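Local coordinates for protein cysteine hydrolase (Pseudomonas syringae pv. phaseolicola 1448A, PDB 3IRV) that probably acts as a hydrolase of the isochorismatase-like cysteine hydrolase family, although its substrate is not established, at residues A[50-61]-A[105-114]; A[166-174]-A[205-216]. All coordinates share one frame; numbering follows the deposited sequence. Where two conformers were deposited one is given.

Interaction 1. Residues A[50-61]-A[105-114]; sequences VQPIQKLLQAAR and IEALAPQSDD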
loop_
_atom_site.group_PDB
_atom_site.type_symbol
_atom_site.label_atom_id
_atom_site.label_comp_id
_atom_site.label_asym_id
_atom_site.label_seq_id
_atom_site.Cartn_x
_atom_site.Cartn_y
_atom_site.Cartn_z
ATOM N N VAL A 50 -3.398 22.914 -2.358
ATOM C CA VAL A 50 -3.712 23.422 -3.693
ATOM C C VAL A 50 -2.626 24.367 -4.223
ATOM O O VAL A 50 -2.164 24.220 -5.368
ATOM C CB VAL A 50 -5.091 24.107 -3.709
ATOM C CG1 VAL A 50 -5.351 24.780 -5.034
ATOM C CG2 VAL A 50 -6.203 23.077 -3.396
ATOM N N GLN A 51 -2.196 25.314 -3.391
ATOM C CA GLN A 51 -1.159 26.275 -3.807
ATOM C C GLN A 51 0.187 25.612 -4.197
ATOM O O GLN A 51 0.710 25.892 -5.286
ATOM C CB GLN A 51 -0.999 27.340 -2.717
ATOM C CG GLN A 51 -0.283 28.594 -3.146
ATOM C CD GLN A 51 -0.220 29.613 -2.007
ATOM O OE1 GLN A 51 0.863 30.014 -1.572
ATOM N NE2 GLN A 51 -1.392 30.014 -1.503
ATOM N N PRO A 52 0.747 24.737 -3.327
ATOM C CA PRO A 52 1.974 24.053 -3.769
ATOM C C PRO A 52 1.802 23.253 -5.055
ATOM O O PRO A 52 2.706 23.261 -5.888
ATOM C CB PRO A 52 2.320 23.101 -2.617
ATOM C CG PRO A 52 1.273 23.244 -1.603
ATOM C CD PRO A 52 0.400 24.417 -1.924
ATOM N N ILE A 53 0.671 22.563 -5.206
ATOM C CA ILE A 53 0.438 21.847 -6.472
ATOM C C ILE A 53 0.391 22.826 -7.674
ATOM O O ILE A 53 0.989 22.555 -8.733
ATOM C CB ILE A 53 -0.788 20.905 -6.391
ATOM C CG1 ILE A 53 -0.534 19.828 -5.322
ATOM C CG2 ILE A 53 -1.033 20.236 -7.745
ATOM C CD1 ILE A 53 -1.683 18.927 -5.106
ATOM N N GLN A 54 -0.268 23.981 -7.513
ATOM C CA GLN A 54 -0.303 24.964 -8.612
ATOM C C GLN A 54 1.112 25.387 -9.038
ATOM O O GLN A 54 1.434 25.435 -10.242
ATOM C CB GLN A 54 -1.102 26.194 -8.180
ATOM C CG GLN A 54 -2.583 25.996 -8.096
ATOM C CD GLN A 54 -3.293 27.247 -7.598
ATOM O OE1 GLN A 54 -2.778 27.962 -6.733
ATOM N NE2 GLN A 54 -4.497 27.497 -8.125
ATOM N N LYS A 55 1.963 25.669 -8.054
ATOM C CA LYS A 55 3.361 26.022 -8.327
ATOM C C LYS A 55 4.097 24.879 -9.027
ATOM O O LYS A 55 4.836 25.099 -9.987
ATOM C CB LYS A 55 4.080 26.403 -7.032
ATOM C CG LYS A 55 3.550 27.660 -6.367
ATOM C CD LYS A 55 4.385 27.953 -5.130
ATOM C CE LYS A 55 4.177 29.372 -4.617
ATOM N NZ LYS A 55 2.927 29.472 -3.824
ATOM N N LEU A 56 3.873 23.662 -8.539
ATOM C CA LEU A 56 4.479 22.471 -9.113
ATOM C C LEU A 56 4.104 22.310 -10.573
ATOM O O LEU A 56 4.988 22.066 -11.420
ATOM C CB LEU A 56 4.058 21.217 -8.336
ATOM C CG LEU A 56 4.551 19.895 -8.929
ATOM C CD1 LEU A 56 6.093 19.803 -8.923
ATOM C CD2 LEU A 56 3.910 18.752 -8.143
ATOM N N LEU A 57 2.805 22.449 -10.881
ATOM C CA LEU A 57 2.341 22.222 -12.255
ATOM C C LEU A 57 2.872 23.306 -13.206
ATOM O O LEU A 57 3.291 23.004 -14.316
ATOM C CB LEU A 57 0.807 22.087 -12.339
ATOM C CG LEU A 57 0.241 20.963 -11.449
ATOM C CD1 LEU A 57 -1.252 20.750 -11.691
ATOM C CD2 LEU A 57 1.008 19.647 -11.639
ATOM N N GLN A 58 2.918 24.542 -12.732
ATOM C CA GLN A 58 3.478 25.630 -13.525
ATOM C C GLN A 58 4.951 25.341 -13.852
ATOM O O GLN A 58 5.364 25.492 -15.000
ATOM C CB GLN A 58 3.295 26.947 -12.783
ATOM C CG GLN A 58 3.911 28.155 -13.448
ATOM C CD GLN A 58 3.851 29.388 -12.546
ATOM O OE1 GLN A 58 4.207 29.335 -11.356
ATOM N NE2 GLN A 58 3.399 30.504 -13.109
ATOM N N ALA A 59 5.725 24.882 -12.868
ATOM C CA ALA A 59 7.141 24.552 -13.139
ATOM C C ALA A 59 7.309 23.350 -14.057
ATOM O O ALA A 59 8.148 23.362 -14.961
ATOM C CB ALA A 59 7.914 24.347 -11.865
ATOM N N ALA A 60 6.469 22.332 -13.854
ATOM C CA ALA A 60 6.542 21.110 -14.633
ATOM C C ALA A 60 6.261 21.411 -16.109
ATOM O O ALA A 60 7.039 21.020 -16.986
ATOM C CB ALA A 60 5.542 20.078 -14.083
ATOM N N ARG A 61 5.171 22.132 -16.378
ATOM C CA ARG A 61 4.814 22.425 -17.764
ATOM C C ARG A 61 5.897 23.274 -18.441
ATOM O O ARG A 61 6.215 23.046 -19.606
ATOM C CB ARG A 61 3.430 23.066 -17.866
ATOM C CG ARG A 61 2.306 22.180 -17.324
ATOM C CD ARG A 61 0.945 22.669 -17.807
ATOM N NE ARG A 61 -0.145 22.009 -17.083
ATOM C CZ ARG A 61 -0.737 22.515 -16.007
ATOM N NH1 ARG A 61 -0.378 23.717 -15.549
ATOM N NH2 ARG A 61 -1.694 21.821 -15.389
ATOM N N ILE A 105 -10.857 19.886 -9.517
ATOM C CA ILE A 105 -11.130 21.252 -9.098
ATOM C C ILE A 105 -10.595 22.295 -10.077
ATOM O O ILE A 105 -9.519 22.138 -10.677
ATOM C CB ILE A 105 -10.599 21.547 -7.672
ATOM C CG1 ILE A 105 -9.086 21.316 -7.570
ATOM C CG2 ILE A 105 -11.313 20.676 -6.663
ATOM C CD1 ILE A 105 -8.533 21.783 -6.181
ATOM N N GLU A 106 -11.354 23.390 -10.201
ATOM C CA GLU A 106 -11.004 24.439 -11.165
ATOM C C GLU A 106 -9.635 25.062 -10.866
ATOM O O GLU A 106 -8.905 25.438 -11.787
ATOM C CB GLU A 106 -12.094 25.512 -11.224
ATOM C CG GLU A 106 -12.062 26.382 -12.497
ATOM C CD GLU A 106 -12.144 25.571 -13.803
ATOM O OE1 GLU A 106 -12.959 24.619 -13.886
ATOM O OE2 GLU A 106 -11.393 25.896 -14.752
ATOM N N ALA A 107 -9.268 25.132 -9.586
ATOM C CA ALA A 107 -7.966 25.684 -9.204
ATOM C C ALA A 107 -6.796 24.906 -9.796
ATOM O O ALA A 107 -5.677 25.455 -9.913
ATOM C CB ALA A 107 -7.839 25.764 -7.678
ATOM N N LEU A 108 -7.060 23.648 -10.190
ATOM C CA LEU A 108 -6.033 22.800 -10.785
ATOM C C LEU A 108 -6.456 22.296 -12.165
ATOM O O LEU A 108 -5.990 21.251 -12.612
ATOM C CB LEU A 108 -5.701 21.612 -9.853
ATOM C CG LEU A 108 -5.114 21.951 -8.482
ATOM C CD1 LEU A 108 -4.979 20.649 -7.707
ATOM C CD2 LEU A 108 -3.758 22.647 -8.636
ATOM N N ALA A 109 -7.322 23.053 -12.848
ATOM C CA ALA A 109 -7.926 22.592 -14.105
ATOM C C ALA A 109 -6.881 22.064 -15.080
ATOM O O ALA A 109 -5.919 22.761 -15.385
ATOM C CB ALA A 109 -8.713 23.718 -14.758
ATOM N N PRO A 110 -7.047 20.805 -15.527
ATOM C CA PRO A 110 -6.108 20.261 -16.505
ATOM C C PRO A 110 -6.037 21.112 -17.763
ATOM O O PRO A 110 -7.054 21.677 -18.208
ATOM C CB PRO A 110 -6.695 18.870 -16.820
ATOM C CG PRO A 110 -7.420 18.493 -15.522
ATOM C CD PRO A 110 -8.052 19.801 -15.113
ATOM N N GLN A 111 -4.831 21.216 -18.295
ATOM C CA GLN A 111 -4.582 21.951 -19.529
ATOM C C GLN A 111 -4.575 20.973 -20.696
ATOM O O GLN A 111 -4.496 19.749 -20.486
ATOM C CB GLN A 111 -3.273 22.734 -19.424
ATOM C CG GLN A 111 -3.281 23.773 -18.291
ATOM C CD GLN A 111 -4.389 24.808 -18.438
ATOM O OE1 GLN A 111 -4.345 25.652 -19.330
ATOM N NE2 GLN A 111 -5.392 24.739 -17.565
ATOM N N SER A 112 -4.659 21.507 -21.915
ATOM C CA SER A 112 -4.859 20.680 -23.108
ATOM C C SER A 112 -3.833 19.565 -23.345
ATOM O O SER A 112 -4.225 18.511 -23.835
ATOM C CB SER A 112 -5.000 21.560 -24.365
ATOM O OG SER A 112 -3.778 22.232 -24.627
ATOM N N ASP A 113 -2.560 19.784 -22.994
ATOM C CA ASP A 113 -1.497 18.769 -23.151
ATOM C C ASP A 113 -1.340 17.826 -21.966
ATOM O O ASP A 113 -0.535 16.880 -22.023
ATOM C CB ASP A 113 -0.143 19.425 -23.393
ATOM C CG ASP A 113 -0.015 20.016 -24.781
ATOM O OD1 ASP A 113 -0.825 19.666 -25.672
ATOM O OD2 ASP A 113 0.909 20.836 -24.976
ATOM N N ASP A 114 -2.073 18.089 -20.887
ATOM C CA ASP A 114 -1.995 17.208 -19.709
ATOM C C ASP A 114 -2.731 15.909 -20.005
ATOM O O ASP A 114 -3.555 15.858 -20.926
ATOM C CB ASP A 114 -2.646 17.866 -18.505
ATOM C CG ASP A 114 -1.930 19.145 -18.044
ATOM O OD1 ASP A 114 -0.754 19.350 -18.400
ATOM O OD2 ASP A 114 -2.556 19.918 -17.290
HETATM O O HOH W 1 -3.162 23.286 -13.731
#
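Arg61 and Asp114 form a salt bridge that pins the loop 105-114 to helix 50-61 at one end, while Val50, Ile53 and Gln54 hold it at the other. The arginine chain runs out extended from CB through CG, and its CD passes beside Asp114 OD1. From there NE donates a nearly straight bond of 3.0 Å to the syn lone pair of Asp114 OD1, and makes a weak, bent one to Asp114 OD2. In the conformer of Gln111 described, CZ lies under Gln111 CG, 3.6 Å away, a methylene set over the centre of one guanidinium face. At the tip, Arg61 NH2 reaches Asp114 OD2 at 2.8 Å and also donates to a water that in turn donates to Ala109 O. The grip is therefore side-on, with guanidinium and carboxylate planes only 24° apart. Asp114 OD2 takes a further bond from Gln111 N, arriving from above the carboxylate plane. Together, the salt bridge and this backbone bond fix the turn from Gln111 to Asp114 against the arginine.

Toward the start of the helix, Gln54 NE2 donates to Ala107 O at 3.0 Å, almost linear at 169° and in the amide plane. Leu108 CD2 lodges between Gln54 CG, at 3.6 Å, and Ile53 CG2, at 3.7 Å. With Val50 CG1 anti to the backbone N (chi1 173°), its two methyls part company: CG1 rests on Ala107 CB, and CG2 meets Ile105 CD1 tip to tip.

Met30 touches both Val50 and Leu108. The contact joins helix 50-62, which packs through Leu57 on Val25 and Val27 of strand 23-28 and on Tyr69 of strand 66-72 in the parallel sheet, to the segment leading into strand 115-119.

Interaction 2. Residues A[166-174]-A[205-216]; sequences KVIALSDAN and GEVTTTAEVIRR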
loop_
_atom_site.group_PDB
_atom_site.type_symbol
_atom_site.label_atom_id
_atom_site.label_comp_id
_atom_site.label_asym_id
_atom_site.label_seq_id
_atom_site.Cartn_x
_atom_site.Cartn_y
_atom_site.Cartn_z
ATOM N N LYS A 166 11.228 5.199 -9.802
ATOM C CA LYS A 166 11.835 6.033 -8.790
ATOM C C LYS A 166 10.768 7.034 -8.343
ATOM O O LYS A 166 10.362 7.930 -9.117
ATOM C CB LYS A 166 13.064 6.721 -9.402
ATOM C CG LYS A 166 14.058 5.707 -9.999
ATOM C CD LYS A 166 15.207 6.370 -10.766
ATOM C CE LYS A 166 16.209 5.313 -11.205
ATOM N NZ LYS A 166 17.059 5.758 -12.346
ATOM N N VAL A 167 10.285 6.876 -7.112
ATOM C CA VAL A 167 9.124 7.657 -6.663
ATOM C C VAL A 167 9.546 8.752 -5.675
ATOM O O VAL A 167 10.303 8.489 -4.733
ATOM C CB VAL A 167 8.068 6.753 -5.999
ATOM C CG1 VAL A 167 6.802 7.572 -5.641
ATOM C CG2 VAL A 167 7.677 5.615 -6.933
ATOM N N ILE A 168 9.043 9.963 -5.905
ATOM C CA ILE A 168 9.247 11.103 -5.002
ATOM C C ILE A 168 7.879 11.515 -4.485
ATOM O O ILE A 168 6.990 11.848 -5.287
ATOM C CB ILE A 168 9.829 12.313 -5.732
ATOM C CG1 ILE A 168 11.171 11.952 -6.374
ATOM C CG2 ILE A 168 9.991 13.460 -4.741
ATOM C CD1 ILE A 168 11.723 13.041 -7.281
ATOM N N ALA A 169 7.693 11.446 -3.164
ATOM C CA ALA A 169 6.453 11.934 -2.539
ATOM C C ALA A 169 6.708 13.315 -1.952
ATOM O O ALA A 169 7.719 13.544 -1.272
ATOM C CB ALA A 169 5.981 10.983 -1.416
ATOM N N LEU A 170 5.783 14.229 -2.194
ATOM C CA LEU A 170 5.945 15.610 -1.691
ATOM C C LEU A 170 5.287 15.744 -0.304
ATOM O O LEU A 170 4.054 15.610 -0.151
ATOM C CB LEU A 170 5.332 16.586 -2.695
ATOM C CG LEU A 170 6.007 16.546 -4.075
ATOM C CD1 LEU A 170 5.347 17.582 -4.974
ATOM C CD2 LEU A 170 7.503 16.788 -3.956
ATOM N N SER A 171 6.113 15.994 0.719
ATOM C CA SER A 171 5.629 16.104 2.089
ATOM C C SER A 171 4.569 17.182 2.310
ATOM O O SER A 171 3.666 16.994 3.139
ATOM C CB SER A 171 6.799 16.317 3.051
ATOM O OG SER A 171 7.475 17.497 2.705
ATOM N N ASP A 172 4.639 18.272 1.549
ATOM C CA ASP A 172 3.706 19.381 1.760
ATOM C C ASP A 172 2.617 19.448 0.675
ATOM O O ASP A 172 1.888 20.452 0.561
ATOM C CB ASP A 172 4.483 20.703 1.867
ATOM C CG ASP A 172 5.220 21.067 0.584
ATOM O OD1 ASP A 172 5.591 20.173 -0.218
ATOM O OD2 ASP A 172 5.440 22.280 0.364
ATOM N N ALA A 173 2.495 18.380 -0.122
ATOM C CA ALA A 173 1.511 18.381 -1.202
ATOM C C ALA A 173 0.730 17.073 -1.299
ATOM O O ALA A 173 0.196 16.743 -2.359
ATOM C CB ALA A 173 2.142 18.764 -2.535
ATOM N N ASN A 174 0.627 16.360 -0.182
ATOM C CA ASN A 174 -0.231 15.181 -0.059
ATOM C C ASN A 174 -1.064 15.399 1.184
ATOM O O ASN A 174 -0.517 15.705 2.246
ATOM C CB ASN A 174 0.608 13.893 0.083
ATOM C CG ASN A 174 1.174 13.415 -1.266
ATOM O OD1 ASN A 174 0.478 12.748 -2.036
ATOM N ND2 ASN A 174 2.423 13.796 -1.566
ATOM N N GLY A 205 10.627 5.189 -1.354
ATOM C CA GLY A 205 11.287 6.138 -2.267
ATOM C C GLY A 205 11.752 7.390 -1.534
ATOM O O GLY A 205 12.204 7.298 -0.388
ATOM N N GLU A 206 11.642 8.532 -2.209
ATOM C CA GLU A 206 12.119 9.801 -1.653
ATOM C C GLU A 206 10.941 10.593 -1.088
ATOM O O GLU A 206 9.864 10.597 -1.675
ATOM C CB GLU A 206 12.764 10.663 -2.742
ATOM C CG GLU A 206 13.153 12.048 -2.220
ATOM C CD GLU A 206 13.943 12.901 -3.181
ATOM O OE1 GLU A 206 14.121 12.532 -4.376
ATOM O OE2 GLU A 206 14.415 13.966 -2.701
ATOM N N VAL A 207 11.157 11.286 0.027
ATOM C CA VAL A 207 10.228 12.327 0.450
ATOM C C VAL A 207 10.966 13.674 0.416
ATOM O O VAL A 207 12.090 13.779 0.949
ATOM C CB VAL A 207 9.663 12.052 1.877
ATOM C CG1 VAL A 207 8.722 13.201 2.312
ATOM C CG2 VAL A 207 8.893 10.731 1.885
ATOM N N THR A 208 10.373 14.675 -0.245
ATOM C CA THR A 208 10.949 16.012 -0.226
ATOM C C THR A 208 9.829 17.032 -0.337
ATOM O O THR A 208 8.660 16.643 -0.402
ATOM C CB THR A 208 12.012 16.210 -1.349
ATOM O OG1 THR A 208 12.742 17.431 -1.125
ATOM C CG2 THR A 208 11.369 16.253 -2.724
ATOM N N THR A 209 10.177 18.321 -0.313
ATOM C CA THR A 209 9.151 19.368 -0.424
ATOM C C THR A 209 8.890 19.755 -1.867
ATOM O O THR A 209 9.753 19.574 -2.760
ATOM C CB THR A 209 9.543 20.656 0.330
ATOM O OG1 THR A 209 10.746 21.170 -0.244
ATOM C CG2 THR A 209 9.759 20.348 1.808
ATOM N N THR A 210 7.708 20.330 -2.090
ATOM C CA THR A 210 7.370 20.864 -3.404
ATOM C C THR A 210 8.418 21.864 -3.890
ATOM O O THR A 210 8.883 21.769 -5.033
ATOM C CB THR A 210 5.993 21.547 -3.383
ATOM O OG1 THR A 210 5.024 20.599 -2.945
ATOM C CG2 THR A 210 5.595 22.027 -4.769
ATOM N N ALA A 211 8.817 22.776 -3.000
ATOM C CA ALA A 211 9.804 23.815 -3.367
ATOM C C ALA A 211 11.118 23.200 -3.822
ATOM O O ALA A 211 11.688 23.619 -4.827
ATOM C CB ALA A 211 10.043 24.792 -2.217
ATOM N N GLU A 212 11.592 22.186 -3.097
ATOM C CA GLU A 212 12.860 21.567 -3.505
ATOM C C GLU A 212 12.737 20.805 -4.806
ATOM O O GLU A 212 13.648 20.859 -5.637
ATOM C CB GLU A 212 13.516 20.691 -2.426
ATOM C CG GLU A 212 14.569 19.652 -2.962
ATOM C CD GLU A 212 15.772 20.229 -3.786
ATOM O OE1 GLU A 212 16.026 21.465 -3.851
ATOM O OE2 GLU A 212 16.495 19.397 -4.380
ATOM N N VAL A 213 11.624 20.112 -5.026
ATOM C CA VAL A 213 11.481 19.437 -6.313
ATOM C C VAL A 213 11.381 20.407 -7.511
ATOM O O VAL A 213 11.930 20.137 -8.583
ATOM C CB VAL A 213 10.344 18.371 -6.271
ATOM C CG1 VAL A 213 9.035 18.895 -6.804
ATOM C CG2 VAL A 213 10.790 17.103 -7.018
ATOM N N ILE A 214 10.726 21.545 -7.303
ATOM C CA ILE A 214 10.652 22.603 -8.319
ATOM C C ILE A 214 12.058 23.119 -8.651
ATOM O O ILE A 214 12.413 23.255 -9.824
ATOM C CB ILE A 214 9.723 23.750 -7.856
ATOM C CG1 ILE A 214 8.254 23.278 -7.892
ATOM C CG2 ILE A 214 9.931 25.028 -8.701
ATOM C CD1 ILE A 214 7.258 24.266 -7.292
ATOM N N ARG A 215 12.869 23.354 -7.624
ATOM C CA ARG A 215 14.252 23.814 -7.825
ATOM C C ARG A 215 15.074 22.818 -8.614
ATOM O O ARG A 215 15.853 23.183 -9.508
ATOM C CB ARG A 215 14.910 24.069 -6.479
ATOM C CG ARG A 215 14.345 25.295 -5.820
ATOM C CD ARG A 215 15.215 25.797 -4.708
ATOM N NE ARG A 215 14.484 25.861 -3.447
ATOM C CZ ARG A 215 14.641 24.973 -2.466
ATOM N NH1 ARG A 215 15.528 23.966 -2.595
ATOM N NH2 ARG A 215 13.912 25.100 -1.359
ATOM N N ARG A 216 14.866 21.545 -8.290
ATOM C CA ARG A 216 15.565 20.448 -8.926
ATOM C C ARG A 216 15.154 20.316 -10.392
ATOM O O ARG A 216 15.990 20.030 -11.257
ATOM C CB ARG A 216 15.277 19.159 -8.158
ATOM C CG ARG A 216 16.435 18.217 -8.114
ATOM C CD ARG A 216 15.995 16.886 -7.552
ATOM N NE ARG A 216 15.945 16.890 -6.095
ATOM C CZ ARG A 216 15.405 15.924 -5.360
ATOM N NH1 ARG A 216 15.412 16.025 -4.039
ATOM N NH2 ARG A 216 14.851 14.863 -5.944
HETATM O O HOH W 2 7.430 23.604 -0.625
#
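A beta-alpha-beta crossover, in which helix 189-204 connects the adjacent parallel strands 166-170 and 206-208, forms this contact together with the N terminus of the next helix. The ladder runs from Glu206 N to Val167 O (2.9 Å), through Ala169 N to Glu206 O and Thr208 N to Ala169 O, and ends with Ser171 N on Thr208 O. On one face Ile168 lies alongside Glu206 and Thr208, its CG2 3.7 Å from Thr208 CG2. Leu170 CD2 presses on Val213 CG1 at 3.9 Å.

Beyond the strand, Asp172 turns its carboxylate to the helix start: with CG between the backbone N and the carbonyl carbon (chi1 64°), OD1 accepts from both Thr210 N and Thr210 OG1, each at 2.8 Å. The amide comes from the syn side and the hydroxyl from above the plane. Thr209 OG1 caps the helix by accepting from Glu212 N. Arg15 forms a salt bridge with Glu206 OE2; in the conformer described, Arg216 also clasps Glu206 end-on.

The buried Glu206 is thus probably kept ionised by Arg15, with Arg216 adding to this in that conformer, and the negative charge of Asp172 would be favoured by the helix N terminus.

Overall arrangement
Following the chain from the N terminus, helix 50-62 comes first, and interaction 1 closes a loop of 43 residues, which includes strand 66-72, by bringing residues 105-114 back to that helix before strand 115-119. Interaction 2 opens only later: strand 166-170 is rejoined, after helix 189-204, by strand 206-208 and the start of helix 210-220. The two loops are in series, neither nesting nor crossing. They meet nevertheless, because helix 50-62 packs against helix 210-220, with Pro52 O 3.3 Å from Thr210 CG2 and Ile214 CD1 against Leu56 N. Helix 50-62 thus lies between residues 105-114 and the start of helix 210-220.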